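Local coordinates for protein glycerophosphoryl diester phosphodiesterase (Agrobacterium tumefaciens str. C58, PDB 3KS6) that belongs to the glycerophosphoryl diester phosphodiesterase family, has a TIM-barrel fold and carries a bound magnesium ion, at residues T19-G22 / F23-A27. Sequence-based numbering, arbitrary orientation.
Sequences TPHG and FTATA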
ATOM      1  N   THR A  19       9.544  -8.930  -1.218  1.00 20.10           N
ATOM      2  CA  THR A  19      10.230 -10.125  -1.697  1.00 19.32           C
ATOM      3  C   THR A  19       9.238 -11.163  -2.176  1.00 23.21           C
ATOM      4  O   THR A  19       8.104 -11.222  -1.657  1.00 20.56           O
ATOM      5  CB  THR A  19      11.058 -10.816  -0.572  1.00 20.26           C
ATOM      6  OG1 THR A  19      10.195 -11.129   0.528  1.00 22.36           O
ATOM      7  CG2 THR A  19      12.276  -9.926  -0.101  1.00 18.65           C
ATOM      8  N   PRO A  20       9.669 -12.031  -3.113  1.00 21.28           N
ATOM      9  CA  PRO A  20       8.831 -13.166  -3.480  1.00 22.18           C
ATOM     10  C   PRO A  20       8.358 -14.002  -2.270  1.00 22.74           C
ATOM     11  O   PRO A  20       7.193 -14.412  -2.207  1.00 24.08           O
ATOM     12  CB  PRO A  20       9.755 -13.988  -4.393  1.00 23.26           C
ATOM     13  CG  PRO A  20      10.656 -12.970  -5.011  1.00 24.76           C
ATOM     14  CD  PRO A  20      10.904 -11.966  -3.926  1.00 22.82           C
ATOM     15  N   HIS A  21       9.241 -14.257  -1.306  1.00 21.50           N
ATOM     16  CA  HIS A  21       8.837 -15.001  -0.091  1.00 20.17           C
ATOM     17  C   HIS A  21       7.702 -14.285   0.664  1.00 21.23           C
ATOM     18  O   HIS A  21       6.699 -14.913   1.032  1.00 21.31           O
ATOM     19  CB  HIS A  21      10.057 -15.221   0.809  1.00 20.96           C
ATOM     20  CG  HIS A  21       9.778 -16.046   2.022  1.00 32.46           C
ATOM     21  ND1 HIS A  21      10.637 -16.091   3.100  1.00 37.33           N
ATOM     22  CD2 HIS A  21       8.727 -16.836   2.344  1.00 31.05           C
ATOM     23  CE1 HIS A  21      10.137 -16.900   4.019  1.00 39.11           C
ATOM     24  NE2 HIS A  21       8.977 -17.356   3.588  1.00 33.98           N
ATOM     25  N   GLY A  22       7.829 -12.969   0.862  1.00 19.88           N
ATOM     26  CA  GLY A  22       6.765 -12.254   1.576  1.00 21.30           C
ATOM     27  C   GLY A  22       5.461 -12.238   0.816  1.00 19.39           C
ATOM     28  O   GLY A  22       4.397 -12.518   1.364  1.00 19.42           O
ATOM     29  N   PHE A  23       5.522 -11.956  -0.476  1.00 17.41           N
ATOM     30  CA  PHE A  23       4.280 -11.915  -1.222  1.00 17.92           C
ATOM     31  C   PHE A  23       3.598 -13.305  -1.316  1.00 20.49           C
ATOM     32  O   PHE A  23       2.368 -13.396  -1.344  1.00 19.94           O
ATOM     33  CB  PHE A  23       4.490 -11.308  -2.600  1.00 18.92           C
ATOM     34  CG  PHE A  23       4.795  -9.835  -2.586  1.00 19.18           C
ATOM     35  CD1 PHE A  23       3.890  -8.930  -2.049  1.00 20.67           C
ATOM     36  CD2 PHE A  23       5.948  -9.332  -3.184  1.00 17.43           C
ATOM     37  CE1 PHE A  23       4.141  -7.581  -2.044  1.00 21.12           C
ATOM     38  CE2 PHE A  23       6.179  -7.963  -3.184  1.00 16.07           C
ATOM     39  CZ  PHE A  23       5.261  -7.091  -2.622  1.00 18.44           C
ATOM     40  N   THR A  24       4.410 -14.355  -1.334  1.00 19.80           N
ATOM     41  CA  THR A  24       3.927 -15.733  -1.420  1.00 21.49           C
ATOM     42  C   THR A  24       3.301 -16.112  -0.092  1.00 20.83           C
ATOM     43  O   THR A  24       2.174 -16.622  -0.060  1.00 22.09           O
ATOM     44  CB  THR A  24       5.088 -16.710  -1.837  1.00 23.76           C
ATOM     45  OG1 THR A  24       5.580 -16.327  -3.125  1.00 18.32           O
ATOM     46  CG2 THR A  24       4.602 -18.164  -1.953  1.00 21.90           C
ATOM     47  N   ALA A  25       3.989 -15.808   1.000  1.00 18.45           N
ATOM     48  CA  ALA A  25       3.504 -16.147   2.324  1.00 20.65           C
ATOM     49  C   ALA A  25       2.228 -15.362   2.596  1.00 20.45           C
ATOM     50  O   ALA A  25       1.245 -15.909   3.091  1.00 21.69           O
ATOM     51  CB  ALA A  25       4.579 -15.868   3.416  1.00 16.59           C
ATOM     52  N   THR A  26       2.216 -14.085   2.227  1.00 19.74           N
ATOM     53  CA  THR A  26       1.024 -13.253   2.434  1.00 19.66           C
ATOM     54  C   THR A  26      -0.231 -13.783   1.710  1.00 16.91           C
ATOM     55  O   THR A  26      -1.340 -13.757   2.271  1.00 19.71           O
ATOM     56  CB  THR A  26       1.300 -11.802   1.981  1.00 19.30           C
ATOM     57  OG1 THR A  26       2.220 -11.186   2.914  1.00 18.93           O
ATOM     58  CG2 THR A  26       0.004 -11.000   1.981  1.00 16.08           C
ATOM     59  N   ALA A  27      -0.047 -14.282   0.486  1.00 18.56           N
ATOM     60  CA  ALA A  27      -1.151 -14.817  -0.330  1.00 20.25           C
ATOM     61  C   ALA A  27      -1.886 -15.950   0.363  1.00 21.95           C
ATOM     62  O   ALA A  27      -3.083 -16.168   0.093  1.00 22.63           O
ATOM     63  CB  ALA A  27      -0.652 -15.286  -1.678  1.00 17.80           C
TER
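The capped N-terminal turn of helix 20-27 begins at Thr-19, whose O accepts a nearly straight bond (173°) from Phe-23 N at 2.9 Å. Thr-19 is the N-cap. Its OG1 takes the N-H of Gly-22 at 3.0 Å and also bonds to Phe-15 O, so the hydroxyl of this buried residue has two partners. Pro-20 follows as the first helical residue. Its O is gripped twice by Thr-24, by the backbone N at 2.9 Å and by OG1 at 2.7 Å. The two donors come from opposite faces of the carbonyl plane, with OG1 above it, 37° out. With chi1 at -61°, OG1 lies beside its own backbone N and anti to the carbonyl carbon, which brings it back to Pro-20 O. Ala-25 N to His-21 O and Thr-26 N to Gly-22 O continue the i to i+4 ladder. Thr-26 OG1 bonds to Ser-7 OG and lies 3.0 Å from Gly-22 O.

Helix 20-27 lies between the parallel strands 4-8 and 33-40 of the TIM barrel, after the short helix 12-15. The Phe-23 ring packs on Val-34 and Phe-36 of strand 33-40 and on Leu-91 of helix 88-95. Its CD2 comes within 3.2 Å of Thr-19 O. The ring of His-21 meets that of Phe-15, and its CD2 lies 4.4 Å from CB of Ala-25.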